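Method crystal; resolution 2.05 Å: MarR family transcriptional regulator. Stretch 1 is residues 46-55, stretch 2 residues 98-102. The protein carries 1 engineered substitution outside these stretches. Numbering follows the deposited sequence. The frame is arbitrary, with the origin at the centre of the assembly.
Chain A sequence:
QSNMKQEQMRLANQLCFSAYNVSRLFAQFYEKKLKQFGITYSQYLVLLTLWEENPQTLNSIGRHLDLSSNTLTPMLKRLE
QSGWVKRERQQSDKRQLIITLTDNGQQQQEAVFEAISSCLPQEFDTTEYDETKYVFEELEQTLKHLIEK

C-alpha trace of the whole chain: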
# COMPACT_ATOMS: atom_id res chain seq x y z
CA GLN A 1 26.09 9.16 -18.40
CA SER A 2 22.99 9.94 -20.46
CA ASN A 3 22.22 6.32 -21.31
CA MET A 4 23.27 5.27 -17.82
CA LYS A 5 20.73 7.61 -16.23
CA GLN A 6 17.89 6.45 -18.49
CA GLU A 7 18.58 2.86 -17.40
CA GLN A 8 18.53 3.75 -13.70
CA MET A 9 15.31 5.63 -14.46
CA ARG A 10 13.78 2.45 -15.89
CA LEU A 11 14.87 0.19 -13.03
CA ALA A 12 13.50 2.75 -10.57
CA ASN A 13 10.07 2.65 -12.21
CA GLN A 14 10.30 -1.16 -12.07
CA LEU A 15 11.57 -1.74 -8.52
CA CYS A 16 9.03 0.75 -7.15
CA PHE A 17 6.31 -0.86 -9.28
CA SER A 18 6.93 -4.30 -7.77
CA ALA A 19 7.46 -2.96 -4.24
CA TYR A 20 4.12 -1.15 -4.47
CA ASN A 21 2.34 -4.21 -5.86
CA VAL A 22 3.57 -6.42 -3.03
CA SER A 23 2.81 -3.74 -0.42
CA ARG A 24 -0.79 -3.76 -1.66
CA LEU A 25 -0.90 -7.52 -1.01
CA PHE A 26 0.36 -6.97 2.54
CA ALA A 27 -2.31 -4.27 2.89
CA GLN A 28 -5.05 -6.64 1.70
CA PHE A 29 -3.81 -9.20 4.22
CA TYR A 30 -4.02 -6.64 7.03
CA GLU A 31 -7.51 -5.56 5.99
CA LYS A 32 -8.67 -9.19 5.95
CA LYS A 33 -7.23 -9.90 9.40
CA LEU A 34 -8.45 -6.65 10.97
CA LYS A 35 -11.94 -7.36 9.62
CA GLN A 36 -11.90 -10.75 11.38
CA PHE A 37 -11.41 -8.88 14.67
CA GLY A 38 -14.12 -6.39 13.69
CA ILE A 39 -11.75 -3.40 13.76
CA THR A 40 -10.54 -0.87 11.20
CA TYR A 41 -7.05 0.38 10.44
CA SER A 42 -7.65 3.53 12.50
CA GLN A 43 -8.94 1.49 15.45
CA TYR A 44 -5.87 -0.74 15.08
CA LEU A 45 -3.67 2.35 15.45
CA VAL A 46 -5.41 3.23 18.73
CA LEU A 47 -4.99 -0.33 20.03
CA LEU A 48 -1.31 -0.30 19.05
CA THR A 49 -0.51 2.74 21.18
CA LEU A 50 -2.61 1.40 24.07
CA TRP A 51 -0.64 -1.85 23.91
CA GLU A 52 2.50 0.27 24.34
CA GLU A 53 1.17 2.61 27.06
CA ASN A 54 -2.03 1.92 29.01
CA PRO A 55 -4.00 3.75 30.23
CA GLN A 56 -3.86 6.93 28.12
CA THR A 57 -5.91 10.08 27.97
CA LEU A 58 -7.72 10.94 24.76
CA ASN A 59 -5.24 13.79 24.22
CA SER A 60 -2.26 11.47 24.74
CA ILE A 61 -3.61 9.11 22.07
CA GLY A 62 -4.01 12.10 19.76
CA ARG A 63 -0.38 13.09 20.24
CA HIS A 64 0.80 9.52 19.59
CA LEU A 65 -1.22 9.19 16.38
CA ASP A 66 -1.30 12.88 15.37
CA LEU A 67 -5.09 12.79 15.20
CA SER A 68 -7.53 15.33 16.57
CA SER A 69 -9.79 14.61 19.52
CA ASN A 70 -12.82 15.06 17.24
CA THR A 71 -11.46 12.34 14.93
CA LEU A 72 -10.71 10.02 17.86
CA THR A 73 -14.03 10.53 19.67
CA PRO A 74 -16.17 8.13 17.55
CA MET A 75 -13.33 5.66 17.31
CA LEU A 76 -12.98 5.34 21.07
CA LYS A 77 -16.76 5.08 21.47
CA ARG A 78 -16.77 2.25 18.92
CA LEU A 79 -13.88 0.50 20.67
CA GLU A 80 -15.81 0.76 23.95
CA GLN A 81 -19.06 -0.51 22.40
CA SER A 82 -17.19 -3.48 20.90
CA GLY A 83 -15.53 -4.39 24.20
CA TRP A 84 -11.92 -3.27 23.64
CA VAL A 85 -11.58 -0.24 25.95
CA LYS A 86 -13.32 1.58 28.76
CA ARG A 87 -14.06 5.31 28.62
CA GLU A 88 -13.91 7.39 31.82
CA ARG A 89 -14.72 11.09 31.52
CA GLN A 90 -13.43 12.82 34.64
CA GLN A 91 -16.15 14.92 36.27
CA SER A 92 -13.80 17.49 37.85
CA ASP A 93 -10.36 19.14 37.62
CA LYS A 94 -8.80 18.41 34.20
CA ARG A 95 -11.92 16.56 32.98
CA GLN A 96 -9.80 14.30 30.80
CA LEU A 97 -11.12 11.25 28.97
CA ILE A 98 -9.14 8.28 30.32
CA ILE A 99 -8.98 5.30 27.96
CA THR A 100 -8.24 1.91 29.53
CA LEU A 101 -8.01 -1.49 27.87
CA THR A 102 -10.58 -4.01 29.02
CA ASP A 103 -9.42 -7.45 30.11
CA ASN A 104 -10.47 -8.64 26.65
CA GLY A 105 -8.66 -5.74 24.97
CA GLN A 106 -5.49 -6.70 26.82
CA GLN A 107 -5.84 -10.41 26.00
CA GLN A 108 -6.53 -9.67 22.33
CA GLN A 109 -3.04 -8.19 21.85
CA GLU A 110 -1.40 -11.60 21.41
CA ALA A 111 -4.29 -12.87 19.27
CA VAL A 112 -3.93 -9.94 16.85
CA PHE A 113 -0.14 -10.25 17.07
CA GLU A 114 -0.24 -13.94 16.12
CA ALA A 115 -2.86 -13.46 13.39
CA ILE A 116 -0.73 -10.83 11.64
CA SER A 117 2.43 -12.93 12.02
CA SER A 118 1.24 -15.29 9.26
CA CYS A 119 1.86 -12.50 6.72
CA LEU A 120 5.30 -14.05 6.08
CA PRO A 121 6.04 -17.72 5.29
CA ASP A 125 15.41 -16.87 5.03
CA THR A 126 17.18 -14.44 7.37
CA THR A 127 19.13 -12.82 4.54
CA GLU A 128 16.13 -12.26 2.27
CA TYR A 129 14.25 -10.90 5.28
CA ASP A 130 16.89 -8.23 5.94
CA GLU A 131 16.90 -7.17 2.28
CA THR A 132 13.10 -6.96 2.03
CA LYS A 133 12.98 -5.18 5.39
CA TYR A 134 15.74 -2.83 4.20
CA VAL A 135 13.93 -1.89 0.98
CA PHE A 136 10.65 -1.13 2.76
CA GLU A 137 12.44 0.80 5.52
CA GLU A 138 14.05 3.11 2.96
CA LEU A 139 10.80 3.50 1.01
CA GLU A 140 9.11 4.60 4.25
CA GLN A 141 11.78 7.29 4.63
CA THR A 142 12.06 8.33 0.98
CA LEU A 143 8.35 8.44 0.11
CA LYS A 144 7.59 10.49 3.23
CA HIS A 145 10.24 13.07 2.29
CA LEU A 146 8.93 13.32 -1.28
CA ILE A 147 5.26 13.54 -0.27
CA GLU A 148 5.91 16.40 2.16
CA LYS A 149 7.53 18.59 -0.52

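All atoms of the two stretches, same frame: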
# COMPACT_ATOMS: atom_id res chain seq x y z
N VAL A 46 -5.12 2.91 17.34
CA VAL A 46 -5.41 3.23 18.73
C VAL A 46 -5.02 2.06 19.64
O VAL A 46 -4.42 2.26 20.70
CB VAL A 46 -6.89 3.61 18.91
CG1 VAL A 46 -7.25 3.73 20.39
CG2 VAL A 46 -7.20 4.90 18.17
N LEU A 47 -5.36 0.84 19.23
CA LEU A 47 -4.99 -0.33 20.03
C LEU A 47 -3.48 -0.47 20.13
O LEU A 47 -2.95 -0.86 21.18
CB LEU A 47 -5.62 -1.58 19.42
CG LEU A 47 -7.15 -1.66 19.46
CD1 LEU A 47 -7.65 -2.83 18.63
CD2 LEU A 47 -7.65 -1.76 20.89
N LEU A 48 -2.76 -0.14 19.05
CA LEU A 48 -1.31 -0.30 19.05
C LEU A 48 -0.64 0.62 20.06
O LEU A 48 0.31 0.21 20.74
CB LEU A 48 -0.76 -0.06 17.64
CG LEU A 48 -0.98 -1.21 16.66
CD1 LEU A 48 -0.59 -0.81 15.24
CD2 LEU A 48 -0.19 -2.44 17.10
N THR A 49 -1.12 1.86 20.19
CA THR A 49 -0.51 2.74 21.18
C THR A 49 -0.94 2.35 22.59
O THR A 49 -0.15 2.46 23.54
CB THR A 49 -0.84 4.21 20.89
OG1 THR A 49 -0.13 5.05 21.81
CG2 THR A 49 -2.33 4.51 21.02
N LEU A 50 -2.18 1.87 22.76
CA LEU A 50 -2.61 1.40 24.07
C LEU A 50 -1.81 0.18 24.51
O LEU A 50 -1.51 0.03 25.70
CB LEU A 50 -4.10 1.09 24.06
CG LEU A 50 -5.04 2.30 24.02
CD1 LEU A 50 -6.48 1.85 23.82
CD2 LEU A 50 -4.92 3.10 25.31
N TRP A 51 -1.46 -0.69 23.57
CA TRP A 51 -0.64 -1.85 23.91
C TRP A 51 0.79 -1.47 24.26
O TRP A 51 1.51 -2.28 24.84
CB TRP A 51 -0.67 -2.86 22.76
CG TRP A 51 -1.98 -3.58 22.64
CD1 TRP A 51 -2.84 -3.90 23.65
CD2 TRP A 51 -2.59 -4.07 21.43
NE1 TRP A 51 -3.93 -4.55 23.16
CE2 TRP A 51 -3.81 -4.67 21.80
CE3 TRP A 51 -2.22 -4.06 20.08
CZ2 TRP A 51 -4.66 -5.25 20.86
CZ3 TRP A 51 -3.07 -4.64 19.16
CH2 TRP A 51 -4.28 -5.23 19.55
N GLU A 52 1.21 -0.25 23.92
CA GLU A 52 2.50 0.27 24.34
C GLU A 52 2.41 1.02 25.66
O GLU A 52 3.29 0.89 26.52
CB GLU A 52 3.09 1.20 23.27
CG GLU A 52 3.41 0.50 21.96
CD GLU A 52 4.51 -0.54 22.11
OE1 GLU A 52 5.65 -0.16 22.46
OE2 GLU A 52 4.23 -1.74 21.90
N GLU A 53 1.35 1.82 25.85
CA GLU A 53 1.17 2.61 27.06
C GLU A 53 -0.31 2.61 27.41
O GLU A 53 -1.14 3.11 26.63
CB GLU A 53 1.68 4.04 26.87
CG GLU A 53 1.46 4.94 28.08
CD GLU A 53 1.85 6.38 27.81
OE1 GLU A 53 2.36 6.67 26.71
OE2 GLU A 53 1.63 7.23 28.70
N ASN A 54 -0.64 2.07 28.57
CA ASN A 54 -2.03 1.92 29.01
C ASN A 54 -2.11 2.10 30.52
O ASN A 54 -1.35 1.48 31.25
CB ASN A 54 -2.57 0.55 28.60
CG ASN A 54 -3.90 0.21 29.26
OD1 ASN A 54 -4.93 0.80 28.95
ND2 ASN A 54 -3.87 -0.76 30.17
N PRO A 55 -3.03 2.96 31.00
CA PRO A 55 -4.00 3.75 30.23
C PRO A 55 -3.40 4.98 29.54
O PRO A 55 -2.22 5.27 29.72
CB PRO A 55 -5.00 4.19 31.30
CG PRO A 55 -4.16 4.34 32.52
CD PRO A 55 -3.16 3.22 32.44
N ILE A 98 -10.14 9.32 30.08
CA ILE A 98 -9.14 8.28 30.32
C ILE A 98 -9.58 7.01 29.60
O ILE A 98 -10.68 6.50 29.83
CB ILE A 98 -8.95 8.04 31.83
CG1 ILE A 98 -8.44 9.31 32.51
CG2 ILE A 98 -8.00 6.87 32.06
CD1 ILE A 98 -8.28 9.17 34.01
N ILE A 99 -8.71 6.50 28.74
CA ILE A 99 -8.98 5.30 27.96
C ILE A 99 -8.18 4.15 28.56
O ILE A 99 -6.96 4.24 28.71
CB ILE A 99 -8.61 5.50 26.48
CG1 ILE A 99 -9.34 6.73 25.92
CG2 ILE A 99 -8.95 4.26 25.67
CD1 ILE A 99 -10.85 6.64 26.01
N THR A 100 -8.87 3.06 28.91
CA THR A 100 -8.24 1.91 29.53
C THR A 100 -8.67 0.65 28.81
O THR A 100 -9.86 0.45 28.55
CB THR A 100 -8.60 1.82 31.02
OG1 THR A 100 -8.46 3.11 31.63
CG2 THR A 100 -7.68 0.83 31.73
N LEU A 101 -7.70 -0.20 28.48
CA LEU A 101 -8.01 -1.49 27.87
C LEU A 101 -8.86 -2.34 28.82
O LEU A 101 -8.60 -2.39 30.02
CB LEU A 101 -6.72 -2.23 27.53
CG LEU A 101 -5.85 -1.69 26.39
CD1 LEU A 101 -4.45 -2.29 26.47
CD2 LEU A 101 -6.48 -2.00 25.04
N THR A 102 -9.87 -2.99 28.26
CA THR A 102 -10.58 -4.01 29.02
C THR A 102 -9.68 -5.24 29.17
O THR A 102 -8.62 -5.35 28.55
CB THR A 102 -11.89 -4.40 28.33
OG1 THR A 102 -11.61 -4.95 27.04
CG2 THR A 102 -12.79 -3.18 28.16
O HOH W 1 -6.19 -2.65 31.16

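The polar link rests on Asn 54. Leu 101 N donates a hydrogen bond to Asn 54 OD1 at 3.0 Å, and the N-H...acceptor angle of 172° makes it nearly linear. The other end of the amide is used too: Asn 54 ND2 lies 3.2 Å from water 1, which accepts from it and donates to Leu 101 O, 2.7 Å away. With chi1 in t and chi2 at 70°, Asn 54 thus serves Leu 101 N directly and Leu 101 O through the water, as an amide, acceptor and donor together, can.

The apolar contact centres on Leu 101, which points toward the helix and has 114 Å² covered, the largest share of any residue here. Its CD2 lies 4.0 Å from Leu 50 CB and 4.3 Å from Leu 47 CD2; its CD1 lies 3.6 Å from Trp 51 CD1, approaching the indole obliquely. Leu 50, also pointing toward the strand, reaches Ile 99 as well (CD1 to CG2, 3.9 Å). Leu 47, Leu 50, Ile 99 and Leu 101 are all buried, as befits aliphatic side chains.

Beyond Asn 54, a cis peptide bond leads into Pro 55, whose CB packs 4.1 Å from Ile 98 CG2 and 3.2 Å from Ile 99 O.

Together the stretches bury 393 Å², with helix and strand axes crossing at -81°.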